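Local coordinates for endosialidase (Enterobacteria phage phi92, PDB 4HIZ), which hydrolyses internal alpha2,8 and alpha2,9 linkages of sialic acid polymers, as a trimeric phage enzyme with a sialidase fold and a beta-helix stalk, at the interface of chains A and B. Sequence-based numbering; all coordinates share one arbitrary frame. Chains: chain A/B, Endosialidase.

Both contacts join chains A and B of the three-chain assembly, the homotrimer typical of phage endosialidases; their C-alpha centres lie about 31 Å apart. They share no residue. Contact 1 sets a loop of A, 128-129, and A 543-544 against the 539-546 stretch of B, strand 546-548 included, so equivalent segments of two copies meet without two-fold symmetry. Contact 2 puts the loop 498-500 of A on strands 215-219 and 261-264 of B. Neighbouring subunits thus meet at two separated places: contact 1 perhaps close to where the stalk begins, contact 2 on a surface that also includes glycan-site residues.

Contact 1: the interface of chains A and B. Residues chain A 128-129, 543-544; chain B 539, 541, 546.
Over one face of the B:Asn541 amide stands the methyl group of A:Thr543, with CG2 3.7 Å from OD1. The opposite face belongs to chain B itself: the backbone N of B:Val546 bonds to OD1 from above the carbonyl plane, in a nearly straight bond (172° at H). A:Pro129 comes in from the opposite direction, its CD at the nitrogen end of the amide, 3.4 Å from B:Asn541 ND2. The same ND2 donates to the backbone O of B:Val546, 2.9 Å away, using an in-plane lone pair of that carbonyl. These two bonds within chain B fix the amide's rotation and present one face to A:Thr543.

Beside this lies the apolar packing. A:Thr543 and B:Thr539 run antiparallel alongside one another, CG2 against CG2 at 3.4 Å, tighter than a usual methyl contact. B:Val546 is the most deeply covered residue of the patch and spreads its branches over chain A. Its CB faces A:Thr543 CB at 3.7 Å, while CG2 goes to the branch point of A:Leu544. CG1, anti to the backbone N (chi1 166°), is turned towards A:Met128. The methionine chain, with CG between the backbone N and the carbonyl carbon (chi1 70°) and then extended, carries its SD to 3.9 Å from B:Val546 CG1.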
# COMPACT_ATOMS: atom_id res chain seq x y z
N MET A 128 -2.14 -9.83 -4.38
CA MET A 128 -0.83 -9.44 -4.88
C MET A 128 -0.36 -10.52 -5.87
O MET A 128 -0.79 -11.68 -5.77
CB MET A 128 0.18 -9.31 -3.74
CG MET A 128 0.56 -10.65 -3.11
SD MET A 128 1.69 -10.54 -1.72
CE MET A 128 0.52 -10.11 -0.41
N PRO A 129 0.51 -10.15 -6.82
CA PRO A 129 1.03 -11.22 -7.68
C PRO A 129 1.82 -12.26 -6.89
O PRO A 129 2.56 -11.92 -5.95
CB PRO A 129 2.01 -10.49 -8.62
CG PRO A 129 1.58 -9.07 -8.61
CD PRO A 129 1.04 -8.83 -7.18
N THR A 543 0.10 -6.45 1.20
CA THR A 543 1.49 -6.50 0.74
C THR A 543 2.49 -6.31 1.86
O THR A 543 3.48 -7.07 1.95
CB THR A 543 1.81 -5.49 -0.39
OG1 THR A 543 1.40 -4.18 0.04
CG2 THR A 543 1.06 -5.90 -1.65
N LEU A 544 2.28 -5.28 2.68
CA LEU A 544 3.16 -5.07 3.81
C LEU A 544 2.23 -4.74 4.98
O LEU A 544 1.87 -3.57 5.17
CB LEU A 544 4.17 -3.94 3.53
CG LEU A 544 5.17 -4.28 2.39
CD1 LEU A 544 5.88 -3.02 1.99
CD2 LEU A 544 6.17 -5.35 2.83
N THR B 539 -4.45 -4.92 -6.08
CA THR B 539 -3.59 -4.64 -4.92
C THR B 539 -2.66 -3.48 -5.30
O THR B 539 -1.90 -3.56 -6.28
CB THR B 539 -2.78 -5.89 -4.61
OG1 THR B 539 -3.67 -6.91 -4.14
CG2 THR B 539 -1.74 -5.61 -3.56
N ASN B 541 0.42 -1.44 -5.83
CA ASN B 541 1.74 -2.06 -5.76
C ASN B 541 2.78 -1.22 -6.47
O ASN B 541 3.74 -1.75 -7.08
CB ASN B 541 1.65 -3.45 -6.38
CG ASN B 541 2.17 -4.53 -5.47
OD1 ASN B 541 2.78 -4.28 -4.45
ND2 ASN B 541 1.96 -5.78 -5.88
N VAL B 546 5.37 -5.34 -4.23
CA VAL B 546 5.56 -6.63 -3.55
C VAL B 546 4.96 -7.77 -4.37
O VAL B 546 3.85 -7.68 -4.89
CB VAL B 546 4.87 -6.60 -2.18
CG1 VAL B 546 4.74 -8.05 -1.59
CG2 VAL B 546 5.67 -5.69 -1.26

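Contact 2: the interface of chains A and B. Residues chain A 498-500; chain B 217, 219, 261-263.
A:Ile499 supplies most of the apolar contact, pressing its branched side chain against two strands of chain B. Its CG2 methyl stands over the face of the peptide joining B:Phe262 to B:Gly263, 3.4 Å from B:Gly263 N. It therefore reads the backbone of strand 261-264, and the phenyl ring of B:Phe262 points away from it. The other branch, bent at chi2 (-62°), carries CD1 into the angle between B:Ser219 CB, 3.5 Å away, and B:His261 CB, at 3.7 Å. A:Ile499 lies nearly perpendicular to the side chain of B:His261, with the histidine's CB, more than its imidazole, making the touch.

A direct polar link is made by B:Asn217 on strand 215-219. Its CG is anti to the backbone N (chi1 175°), which extends the amide towards A:Gly500. The backbone N of A:Gly500 donates to B:Asn217 OD1 over 3.1 Å, approaching from above the carbonyl plane and away from the lone pairs. The carbonyl O of A:Gly500 lies over the same face of this amide, so the glycine backbone covers that face closely.

Water adds a second route between the chains. It bridges B:Asn217 OD1 to the backbone O of A:Ser498, so OD1 is held by both the glycine N-H and the water. A:Ser498, A:Ile499 and B:Ser219 also belong to glycan-binding sites, which places this seam beside sugar-contacting surface. The water lies 2.9 Å from A:Ser498 O and 2.6 Å from B:Asn217 OD1.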
# COMPACT_ATOMS: atom_id res chain seq x y z
N SER A 498 11.63 3.93 -22.35
CA SER A 498 12.62 3.08 -23.00
C SER A 498 13.41 3.93 -23.99
O SER A 498 14.63 3.73 -24.16
CB SER A 498 11.92 1.93 -23.74
OG SER A 498 11.22 1.12 -22.78
N ILE A 499 12.74 4.89 -24.63
CA ILE A 499 13.41 5.97 -25.38
C ILE A 499 13.40 7.15 -24.40
O ILE A 499 12.33 7.71 -24.10
CB ILE A 499 12.66 6.34 -26.66
CG1 ILE A 499 12.41 5.08 -27.51
CG2 ILE A 499 13.42 7.41 -27.46
CD1 ILE A 499 13.71 4.38 -27.98
N GLY A 500 14.56 7.46 -23.86
CA GLY A 500 14.61 8.31 -22.67
C GLY A 500 15.68 7.75 -21.75
O GLY A 500 16.66 7.17 -22.26
N ASN B 217 18.18 11.28 -25.50
CA ASN B 217 18.46 9.89 -25.81
C ASN B 217 18.02 9.57 -27.21
O ASN B 217 16.96 10.01 -27.67
CB ASN B 217 17.70 8.98 -24.80
CG ASN B 217 17.84 7.49 -25.11
OD1 ASN B 217 16.98 6.89 -25.77
ND2 ASN B 217 18.90 6.88 -24.61
N SER B 219 17.68 6.45 -30.34
CA SER B 219 17.72 5.03 -30.72
C SER B 219 17.49 4.90 -32.22
O SER B 219 16.66 5.61 -32.80
CB SER B 219 16.66 4.23 -29.92
OG SER B 219 16.83 2.82 -30.13
N HIS B 261 14.23 7.25 -33.25
CA HIS B 261 13.53 7.52 -31.97
C HIS B 261 14.32 8.51 -31.13
O HIS B 261 15.55 8.40 -31.01
CB HIS B 261 13.34 6.24 -31.16
CG HIS B 261 12.55 5.19 -31.86
ND1 HIS B 261 11.20 5.31 -32.10
CD2 HIS B 261 12.93 4.00 -32.41
CE1 HIS B 261 10.77 4.23 -32.74
NE2 HIS B 261 11.81 3.43 -32.94
N PHE B 262 13.62 9.46 -30.52
CA PHE B 262 14.25 10.47 -29.68
C PHE B 262 13.45 10.62 -28.40
O PHE B 262 12.23 10.62 -28.45
CB PHE B 262 14.17 11.81 -30.39
CG PHE B 262 14.75 12.95 -29.58
CD1 PHE B 262 16.13 13.15 -29.55
CD2 PHE B 262 13.92 13.79 -28.83
CE1 PHE B 262 16.67 14.18 -28.78
CE2 PHE B 262 14.47 14.82 -28.06
CZ PHE B 262 15.85 15.02 -28.07
N GLY B 263 14.13 10.77 -27.29
CA GLY B 263 13.44 11.08 -26.03
C GLY B 263 14.27 12.09 -25.26
O GLY B 263 15.51 12.06 -25.27
O HOH W 1 16.86 4.25 -25.97